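Side-chain contacts in polyketide synthase PksL (Bacillus subtilis, PDB 5E1V), which probably dehydrates beta-hydroxyacyl intermediates carried on the bacillaene assembly line, as a dehydratase domain of a split trans-AT polyketide synthase module: residues P16-H21 against N27-L32; H45-S50 against G83-T88; D140-C145 against L150-Y155. One frame throughout, in Å; residues are numbered along the deposited sequence.

Contact 1. Residues P16-H21 against N27-L32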
loop_
_atom_site.group_PDB
_atom_site.type_symbol
_atom_site.label_atom_id
_atom_site.label_comp_id
_atom_site.label_asym_id
_atom_site.label_seq_id
_atom_site.Cartn_x
_atom_site.Cartn_y
_atom_site.Cartn_z
ATOM N N PRO A 16 -8.552 -4.613 -11.463
ATOM C CA PRO A 16 -7.748 -3.606 -12.162
ATOM C C PRO A 16 -6.377 -3.378 -11.535
ATOM O O PRO A 16 -5.471 -2.923 -12.266
ATOM C CB PRO A 16 -8.622 -2.354 -12.097
ATOM C CG PRO A 16 -9.443 -2.516 -10.889
ATOM C CD PRO A 16 -9.642 -4.002 -10.677
ATOM N N PHE A 17 -6.198 -3.648 -10.219
ATOM C CA PHE A 17 -4.861 -3.469 -9.643
ATOM C C PHE A 17 -3.905 -4.538 -10.185
ATOM O O PHE A 17 -2.787 -4.260 -10.509
ATOM C CB PHE A 17 -4.928 -3.511 -8.097
ATOM C CG PHE A 17 -5.854 -2.446 -7.506
ATOM C CD1 PHE A 17 -5.544 -1.120 -7.585
ATOM C CD2 PHE A 17 -7.084 -2.790 -6.955
ATOM C CE1 PHE A 17 -6.368 -0.094 -7.033
ATOM C CE2 PHE A 17 -7.939 -1.788 -6.448
ATOM C CZ PHE A 17 -7.565 -0.423 -6.512
ATOM N N ILE A 18 -4.392 -5.761 -10.323
ATOM C CA ILE A 18 -3.584 -6.826 -10.817
ATOM C C ILE A 18 -3.306 -6.613 -12.303
ATOM O O ILE A 18 -2.240 -6.808 -12.754
ATOM C CB ILE A 18 -4.243 -8.188 -10.534
ATOM C CG1 ILE A 18 -4.399 -8.427 -9.012
ATOM C CG2 ILE A 18 -3.477 -9.321 -11.090
ATOM C CD1 ILE A 18 -5.068 -9.710 -8.649
ATOM N N TYR A 19 -4.319 -6.289 -13.075
ATOM C CA TYR A 19 -4.095 -6.150 -14.472
ATOM C C TYR A 19 -3.101 -5.074 -14.783
ATOM O O TYR A 19 -2.275 -5.247 -15.723
ATOM C CB TYR A 19 -5.426 -5.897 -15.147
ATOM C CG TYR A 19 -5.354 -5.869 -16.628
ATOM C CD1 TYR A 19 -5.634 -6.989 -17.365
ATOM C CD2 TYR A 19 -5.088 -4.677 -17.315
ATOM C CE1 TYR A 19 -5.583 -6.968 -18.766
ATOM C CE2 TYR A 19 -5.049 -4.635 -18.726
ATOM C CZ TYR A 19 -5.292 -5.780 -19.454
ATOM O OH TYR A 19 -5.285 -5.755 -20.901
ATOM N N HIS A 20 -3.097 -4.003 -14.003
ATOM C CA HIS A 20 -2.306 -2.787 -14.294
ATOM C C HIS A 20 -1.036 -2.667 -13.422
ATOM O O HIS A 20 -0.425 -1.591 -13.316
ATOM C CB HIS A 20 -3.179 -1.536 -14.146
ATOM C CG HIS A 20 -4.207 -1.407 -15.228
ATOM N ND1 HIS A 20 -3.850 -1.222 -16.555
ATOM C CD2 HIS A 20 -5.551 -1.619 -15.238
ATOM C CE1 HIS A 20 -4.938 -1.202 -17.315
ATOM N NE2 HIS A 20 -5.983 -1.422 -16.545
ATOM N N HIS A 21 -0.611 -3.792 -12.872
ATOM C CA HIS A 21 0.570 -3.776 -12.047
ATOM C C HIS A 21 1.392 -4.978 -12.347
ATOM O O HIS A 21 1.048 -6.083 -11.955
ATOM C CB HIS A 21 0.177 -3.747 -10.551
ATOM C CG HIS A 21 1.344 -3.588 -9.630
ATOM N ND1 HIS A 21 1.849 -4.629 -8.906
ATOM C CD2 HIS A 21 2.100 -2.504 -9.309
ATOM C CE1 HIS A 21 2.838 -4.194 -8.131
ATOM N NE2 HIS A 21 3.022 -2.910 -8.375
ATOM N N ASN A 27 1.748 -10.283 -13.532
ATOM C CA ASN A 27 0.728 -9.411 -12.909
ATOM C C ASN A 27 0.727 -9.696 -11.399
ATOM O O ASN A 27 0.602 -10.862 -11.010
ATOM C CB ASN A 27 -0.656 -9.695 -13.553
ATOM C CG ASN A 27 -0.715 -9.213 -14.963
ATOM O OD1 ASN A 27 -1.001 -8.037 -15.239
ATOM N ND2 ASN A 27 -0.303 -10.043 -15.848
ATOM N N VAL A 28 0.829 -8.674 -10.542
ATOM C CA VAL A 28 0.950 -8.855 -9.136
ATOM C C VAL A 28 0.013 -7.931 -8.402
ATOM O O VAL A 28 -0.075 -6.739 -8.692
ATOM C CB VAL A 28 2.410 -8.455 -8.685
ATOM C CG1 VAL A 28 2.542 -8.348 -7.172
ATOM C CG2 VAL A 28 3.375 -9.455 -9.152
ATOM N N LEU A 29 -0.723 -8.459 -7.459
ATOM C CA LEU A 29 -1.437 -7.575 -6.572
ATOM C C LEU A 29 -0.420 -6.749 -5.716
ATOM O O LEU A 29 0.378 -7.350 -4.974
ATOM C CB LEU A 29 -2.358 -8.390 -5.673
ATOM C CG LEU A 29 -3.179 -7.471 -4.771
ATOM C CD1 LEU A 29 -4.197 -6.597 -5.497
ATOM C CD2 LEU A 29 -3.790 -8.180 -3.595
ATOM N N PRO A 30 -0.452 -5.421 -5.814
ATOM C CA PRO A 30 0.509 -4.692 -4.981
ATOM C C PRO A 30 0.321 -5.061 -3.525
ATOM O O PRO A 30 -0.787 -5.182 -2.998
ATOM C CB PRO A 30 0.225 -3.190 -5.260
ATOM C CG PRO A 30 -0.615 -3.168 -6.479
ATOM C CD PRO A 30 -1.336 -4.497 -6.540
ATOM N N GLY A 31 1.437 -5.328 -2.878
ATOM C CA GLY A 31 1.387 -5.696 -1.494
ATOM C C GLY A 31 0.726 -4.610 -0.662
ATOM O O GLY A 31 0.204 -4.906 0.348
ATOM N N LEU A 32 0.811 -3.355 -1.070
ATOM C CA LEU A 32 0.233 -2.215 -0.294
ATOM C C LEU A 32 -1.328 -2.164 -0.400
ATOM O O LEU A 32 -1.969 -1.461 0.338
ATOM C CB LEU A 32 0.833 -0.895 -0.714
ATOM C CG LEU A 32 2.294 -0.731 -0.209
ATOM C CD1 LEU A 32 2.894 0.466 -0.903
ATOM C CD2 LEU A 32 2.272 -0.515 1.294
#

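Contact 2. Residues H45-S50 against G83-T88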
loop_
_atom_site.group_PDB
_atom_site.type_symbol
_atom_site.label_atom_id
_atom_site.label_comp_id
_atom_site.label_asym_id
_atom_site.label_seq_id
_atom_site.Cartn_x
_atom_site.Cartn_y
_atom_site.Cartn_z
ATOM N N HIS A 45 -18.201 -5.498 9.089
ATOM C CA HIS A 45 -18.649 -5.971 10.417
ATOM C C HIS A 45 -18.821 -4.885 11.433
ATOM O O HIS A 45 -19.136 -5.203 12.598
ATOM C CB HIS A 45 -17.729 -7.054 10.906
ATOM C CG HIS A 45 -17.810 -8.276 10.058
ATOM N ND1 HIS A 45 -17.041 -8.490 8.931
ATOM C CD2 HIS A 45 -18.640 -9.329 10.156
ATOM C CE1 HIS A 45 -17.402 -9.633 8.371
ATOM N NE2 HIS A 45 -18.371 -10.159 9.101
ATOM N N GLY A 46 -18.661 -3.629 11.033
ATOM C CA GLY A 46 -19.118 -2.485 11.844
ATOM C C GLY A 46 -18.028 -1.656 12.393
ATOM O O GLY A 46 -18.287 -0.733 13.159
ATOM N N PHE A 47 -16.783 -1.978 12.052
ATOM C CA PHE A 47 -15.678 -1.196 12.594
ATOM C C PHE A 47 -15.306 -0.045 11.727
ATOM O O PHE A 47 -15.011 -0.248 10.543
ATOM C CB PHE A 47 -14.445 -2.059 12.797
ATOM C CG PHE A 47 -14.630 -3.104 13.802
ATOM C CD1 PHE A 47 -15.134 -4.359 13.425
ATOM C CD2 PHE A 47 -14.316 -2.854 15.121
ATOM C CE1 PHE A 47 -15.310 -5.352 14.363
ATOM C CE2 PHE A 47 -14.509 -3.842 16.067
ATOM C CZ PHE A 47 -15.003 -5.070 15.697
ATOM N N SER A 48 -15.219 1.130 12.359
ATOM C CA SER A 48 -14.704 2.325 11.751
ATOM C C SER A 48 -13.168 2.289 11.664
ATOM O O SER A 48 -12.583 1.768 12.563
ATOM C CB SER A 48 -15.074 3.502 12.671
ATOM O OG SER A 48 -14.506 4.680 12.179
ATOM N N CYS A 49 -12.545 2.816 10.613
ATOM C CA CYS A 49 -11.062 2.816 10.482
ATOM C C CYS A 49 -10.388 3.440 11.689
ATOM O O CYS A 49 -9.331 3.033 12.117
ATOM C CB CYS A 49 -10.622 3.499 9.166
ATOM S SG CYS A 49 -10.762 5.279 9.111
ATOM N N SER A 50 -11.051 4.395 12.315
ATOM C CA SER A 50 -10.418 5.084 13.449
ATOM C C SER A 50 -10.376 4.200 14.744
ATOM O O SER A 50 -9.576 4.439 15.662
ATOM C CB SER A 50 -11.081 6.429 13.648
ATOM O OG SER A 50 -12.357 6.200 14.212
ATOM N N GLY A 83 -10.665 -7.658 21.587
ATOM C CA GLY A 83 -10.214 -6.601 20.690
ATOM C C GLY A 83 -8.914 -6.884 19.923
ATOM O O GLY A 83 -8.274 -5.940 19.442
ATOM N N GLN A 84 -8.495 -8.149 19.851
ATOM C CA GLN A 84 -7.232 -8.492 19.155
ATOM C C GLN A 84 -7.445 -9.601 18.135
ATOM O O GLN A 84 -7.799 -10.733 18.505
ATOM C CB GLN A 84 -6.168 -8.858 20.159
ATOM C CG GLN A 84 -5.807 -7.651 21.025
ATOM C CD GLN A 84 -4.832 -7.971 22.121
ATOM O OE1 GLN A 84 -4.916 -9.030 22.761
ATOM N NE2 GLN A 84 -3.911 -7.069 22.353
ATOM N N TRP A 85 -7.286 -9.293 16.840
ATOM C CA TRP A 85 -7.509 -10.333 15.819
ATOM C C TRP A 85 -6.190 -10.713 15.119
ATOM O O TRP A 85 -5.337 -9.864 14.818
ATOM C CB TRP A 85 -8.597 -9.941 14.734
ATOM C CG TRP A 85 -10.033 -9.720 15.157
ATOM C CD1 TRP A 85 -11.115 -10.538 14.945
ATOM C CD2 TRP A 85 -10.521 -8.575 15.823
ATOM N NE1 TRP A 85 -12.236 -9.951 15.487
ATOM C CE2 TRP A 85 -11.891 -8.726 15.992
ATOM C CE3 TRP A 85 -9.923 -7.396 16.217
ATOM C CZ2 TRP A 85 -12.665 -7.774 16.593
ATOM C CZ3 TRP A 85 -10.700 -6.433 16.811
ATOM C CH2 TRP A 85 -12.033 -6.633 17.030
ATOM N N GLN A 86 -6.035 -11.993 14.822
ATOM C CA GLN A 86 -4.917 -12.482 14.012
ATOM C C GLN A 86 -5.599 -12.687 12.661
ATOM O O GLN A 86 -6.639 -13.278 12.568
ATOM C CB GLN A 86 -4.325 -13.804 14.520
ATOM C CG GLN A 86 -2.763 -14.093 14.262
ATOM C CD GLN A 86 -1.929 -13.532 13.004
ATOM O OE1 GLN A 86 -2.167 -13.863 11.835
ATOM N NE2 GLN A 86 -0.822 -12.764 13.312
ATOM N N ILE A 87 -4.940 -12.198 11.649
ATOM C CA ILE A 87 -5.408 -12.287 10.259
ATOM C C ILE A 87 -4.462 -13.199 9.483
ATOM O O ILE A 87 -3.262 -13.084 9.560
ATOM C CB ILE A 87 -5.361 -10.859 9.638
ATOM C CG1 ILE A 87 -6.249 -9.864 10.385
ATOM C CG2 ILE A 87 -5.821 -10.878 8.176
ATOM C CD1 ILE A 87 -5.757 -8.461 10.183
ATOM N N THR A 88 -5.008 -14.095 8.689
ATOM C CA THR A 88 -4.171 -14.889 7.782
ATOM C C THR A 88 -4.850 -14.913 6.376
ATOM O O THR A 88 -6.097 -14.936 6.271
ATOM C CB THR A 88 -4.110 -16.338 8.320
ATOM O OG1 THR A 88 -5.470 -16.797 8.278
ATOM C CG2 THR A 88 -3.647 -16.411 9.734
#

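Contact 3. Residues D140-C145 against L150-Y155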
loop_
_atom_site.group_PDB
_atom_site.type_symbol
_atom_site.label_atom_id
_atom_site.label_comp_id
_atom_site.label_asym_id
_atom_site.label_seq_id
_atom_site.Cartn_x
_atom_site.Cartn_y
_atom_site.Cartn_z
ATOM N N ASP A 140 7.758 10.881 -14.387
ATOM C CA ASP A 140 9.184 10.607 -14.554
ATOM C C ASP A 140 9.689 9.534 -13.617
ATOM O O ASP A 140 10.626 8.816 -13.938
ATOM C CB ASP A 140 9.997 11.895 -14.369
ATOM C CG ASP A 140 9.667 12.948 -15.449
ATOM O OD1 ASP A 140 9.389 12.547 -16.605
ATOM O OD2 ASP A 140 9.671 14.150 -15.137
ATOM N N VAL A 141 9.048 9.407 -12.458
ATOM C CA VAL A 141 9.424 8.392 -11.495
ATOM C C VAL A 141 8.863 7.063 -12.001
ATOM O O VAL A 141 9.559 6.069 -11.974
ATOM C CB VAL A 141 8.896 8.747 -10.105
ATOM C CG1 VAL A 141 9.466 7.815 -9.041
ATOM C CG2 VAL A 141 9.304 10.169 -9.795
ATOM N N TYR A 142 7.621 7.070 -12.491
ATOM C CA TYR A 142 7.045 5.846 -13.069
ATOM C C TYR A 142 7.878 5.445 -14.308
ATOM O O TYR A 142 8.026 4.259 -14.589
ATOM C CB TYR A 142 5.601 6.044 -13.486
ATOM C CG TYR A 142 4.581 5.964 -12.330
ATOM C CD1 TYR A 142 4.488 4.817 -11.528
ATOM C CD2 TYR A 142 3.710 6.987 -12.077
ATOM C CE1 TYR A 142 3.588 4.742 -10.453
ATOM C CE2 TYR A 142 2.797 6.907 -11.019
ATOM C CZ TYR A 142 2.747 5.786 -10.211
ATOM O OH TYR A 142 1.808 5.743 -9.200
ATOM N N GLU A 143 8.459 6.440 -15.003
ATOM C CA GLU A 143 9.369 6.154 -16.143
ATOM C C GLU A 143 10.541 5.314 -15.678
ATOM O O GLU A 143 10.864 4.258 -16.263
ATOM C CB GLU A 143 9.867 7.473 -16.756
ATOM C CG GLU A 143 10.100 7.466 -18.251
ATOM C CD GLU A 143 10.501 8.859 -18.772
ATOM O OE1 GLU A 143 11.001 9.699 -17.989
ATOM O OE2 GLU A 143 10.323 9.118 -19.980
ATOM N N GLN A 144 11.158 5.718 -14.567
ATOM C CA GLN A 144 12.236 4.932 -13.974
ATOM C C GLN A 144 11.838 3.536 -13.483
ATOM O O GLN A 144 12.602 2.560 -13.627
ATOM C CB GLN A 144 12.902 5.740 -12.825
ATOM C CG GLN A 144 14.114 5.088 -12.126
ATOM C CD GLN A 144 15.317 4.691 -13.031
ATOM O OE1 GLN A 144 15.807 3.547 -13.006
ATOM N NE2 GLN A 144 15.798 5.630 -13.796
ATOM N N CYS A 145 10.671 3.414 -12.838
ATOM C CA CYS A 145 10.183 2.098 -12.461
ATOM C C CYS A 145 10.177 1.085 -13.625
ATOM O O CYS A 145 10.662 -0.036 -13.473
ATOM C CB CYS A 145 8.790 2.220 -11.882
ATOM S SG CYS A 145 8.795 3.148 -10.328
ATOM N N LEU A 150 9.310 -2.616 -13.382
ATOM C CA LEU A 150 8.069 -2.439 -12.589
ATOM C C LEU A 150 7.186 -1.524 -13.404
ATOM O O LEU A 150 7.554 -0.379 -13.609
ATOM C CB LEU A 150 8.433 -1.783 -11.249
ATOM C CG LEU A 150 7.287 -1.298 -10.356
ATOM C CD1 LEU A 150 6.379 -2.473 -9.980
ATOM C CD2 LEU A 150 7.814 -0.544 -9.118
ATOM N N VAL A 151 6.002 -1.998 -13.838
ATOM C CA VAL A 151 5.167 -1.279 -14.794
ATOM C C VAL A 151 3.725 -1.083 -14.269
ATOM O O VAL A 151 2.900 -1.999 -14.342
ATOM C CB VAL A 151 5.124 -2.062 -16.131
ATOM C CG1 VAL A 151 4.238 -1.369 -17.168
ATOM C CG2 VAL A 151 6.531 -2.398 -16.606
ATOM N N HIS A 152 3.443 0.121 -13.793
ATOM C CA HIS A 152 2.114 0.558 -13.457
ATOM C C HIS A 152 1.487 1.163 -14.732
ATOM O O HIS A 152 2.165 1.852 -15.502
ATOM C CB HIS A 152 2.106 1.638 -12.388
ATOM C CG HIS A 152 2.874 1.327 -11.156
ATOM N ND1 HIS A 152 4.244 1.320 -11.115
ATOM C CD2 HIS A 152 2.452 1.096 -9.892
ATOM C CE1 HIS A 152 4.638 1.094 -9.867
ATOM N NE2 HIS A 152 3.565 0.937 -9.112
ATOM N N SER A 153 0.228 0.895 -14.960
ATOM C CA SER A 153 -0.468 1.487 -16.084
ATOM C C SER A 153 -1.809 1.873 -15.576
ATOM O O SER A 153 -2.284 1.333 -14.559
ATOM C CB SER A 153 -0.581 0.448 -17.212
ATOM O OG SER A 153 -1.247 -0.707 -16.727
ATOM N N GLU A 154 -2.379 2.865 -16.243
ATOM C CA GLU A 154 -3.745 3.263 -16.116
ATOM C C GLU A 154 -4.267 3.434 -14.642
ATOM O O GLU A 154 -3.798 4.297 -13.909
ATOM C CB GLU A 154 -4.571 2.299 -16.980
ATOM C CG GLU A 154 -5.426 2.923 -18.063
ATOM C CD GLU A 154 -6.892 2.681 -17.822
ATOM O OE1 GLU A 154 -7.477 1.840 -18.535
ATOM O OE2 GLU A 154 -7.436 3.293 -16.870
ATOM N N TYR A 155 -5.277 2.673 -14.275
ATOM C CA TYR A 155 -5.865 2.650 -12.913
ATOM C C TYR A 155 -4.849 2.701 -11.764
ATOM O O TYR A 155 -5.103 3.375 -10.720
ATOM C CB TYR A 155 -6.664 1.372 -12.768
ATOM C CG TYR A 155 -7.837 1.377 -11.862
ATOM C CD1 TYR A 155 -9.110 1.582 -12.378
ATOM C CD2 TYR A 155 -7.708 1.142 -10.472
ATOM C CE1 TYR A 155 -10.219 1.489 -11.596
ATOM C CE2 TYR A 155 -8.825 1.059 -9.674
ATOM C CZ TYR A 155 -10.044 1.240 -10.208
ATOM O OH TYR A 155 -11.139 1.221 -9.436
#

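Contact 1. Residues P16-H21 against N27-L32
His21 meets 27-32 with both its backbone and its imidazole. Its O takes the proton of Val28 N at 3.0 Å, a nearly straight bond (167°) of the antiparallel pairing between strands 21-23 and 26-29. The returning carbonyl, Val28 O, goes instead to the side chain, with His21 ND1 donating over 2.9 Å at a bent 143° and from above the carbonyl plane. With chi1 at -174° the imidazole swings away from its own N and reaches across to that oxygen. The spacing of His21 and Pro30 fits the HxxxGxxxxP signature that marks the active-site region of polyketide synthase dehydratases, and Pro30 packs on the imidazole of His21: Pro30 CG lies over the middle of one face, 3.7 Å from the ring centroid, in a CH-pi contact. Helix 16-19 packs on the same segment through Phe17 and Ile18. Ile18 splits its branches, CG1 lying 3.9 Å from Leu29 CB while CG2 packs on Asn27 CB. Phe17 touches Pro30 CD and Leu29 CD1 through its CB alone, because its ring, turned to the side of the backbone N, leads onward to meet Tyr155 edge-to-face.

Contact 2. Residues H45-S50 against G83-T88
Phe47 and Trp85 make the whole of this contact, one aromatic side chain reaching in from the loop after helix 34-44 and the other coming to meet it from the start of strand 84-94. The aromatic part is small and local. Phe47 CZ sits 3.6 Å from Trp85 CH2 and 3.7 Å from Trp85 CZ2, and Phe47 CE2 adds a third approach, 3.9 Å from Trp85 CH2. The far end of the phenyl ring thus touches the far end of the six-membered half of the indole. The two planes stand 81° apart with centroids 5.2 Å from each other, an oblique pairing. Both rings are carried there by the same first torsion, near -65°, which sets each CG opposite its carbonyl carbon; the backbones stay well separated.

The apolar surroundings place the pair in the fold. Trp85 also meets Phe42 of helix 34-44 edge-to-face, and Ile87, two residues further along the strand, rests on Ile38 of that helix: this is the hot-dog arrangement, a long helix wrapped by a curved antiparallel sheet. Phe47 lies beyond the end of the helix and packs on Leu52 as well.

Polar bonds act within each segment's own neighbourhood. Gly46 closes the helix in a Schellman motif, its positive phi turning the chain out of the helix just before Phe47. Gly83 N bonds to Glu79 OE2 at the hairpin turn, and Trp85 pairs by backbone with Met111.

No hydrogen bond or charge joins the two segments, so the contact probably rests on van der Waals and hydrophobic packing of ring carbons, with no polar bond between them to fix the rotation of either ring.

Contact 3. Residues D140-C145 against L150-Y155
Cys145 and Leu150 lie closest in the tight connection by which helix 138-147 passes into strand 150-152, a helix-turn-strand unit of the double hot-dog fold. The strand belongs to the family's second hot-dog region but pairs with strand 21-23 of the first. Cys145 loses the most surface here. Its O accepts Leu150 N at 2.9 Å; the N-H points well at the oxygen (160°), but the donor sits 47° out of the carbonyl plane. Leu150 answers with its CD2 branch, which lies 4.0 Å from both Cys145 SG and Cys145 CB. Its first torsion carries CG away from the backbone N and lays that methyl alongside the cysteine. Val198 of helix 190-203 packs on Cys145, and Leu214 and Val23 on Leu150, so the small apolar patch continues beyond the pair.

His152, further along the strand, takes up Tyr142 from one turn earlier in the helix. The side chains cross at about a right angle with their planes inclined by 59°, an oblique pairing. Only the CD1-CE1 side of the tyrosine does the touching, with CD1 3.5 Å from His152 ND1. The phenol's far end is settled elsewhere, Tyr142 OH being bonded to Ala158 N. Across the imidazole, His152 NE2 has a weak hydrogen bond to Asp194 OD2. Replacing His152 by an alanine is likely to open a gap beside the Tyr142 and His21 rings and leave the Asp194 carboxylate without this weak partner. On the face of the imidazole that the tyrosine meets, Tyr142 CE1 lies over the ring centre, 3.5 Å above the plane.

Contacts 1 and 3 are neighbours, their centres about 12 Å apart, and both use the small four-stranded sheet that runs from one hot-dog region to the other. Between them His21 and His152 meet edge-to-face, and His20 ND1 bonds to Ser153 OG. Contact 1 is the most buried and the most polar, mixing strand pairing with a side-chain bond to a carbonyl; contact 3 is partly buried and keeps one backbone bond beside its apolar and aromatic packing. Contact 2, with Trp85 buried but Phe47 partly exposed, lies nearer the surface, its centre about 33 Å from that of contact 3 and across the chain's centre, where loop meets strand through aromatic carbon alone.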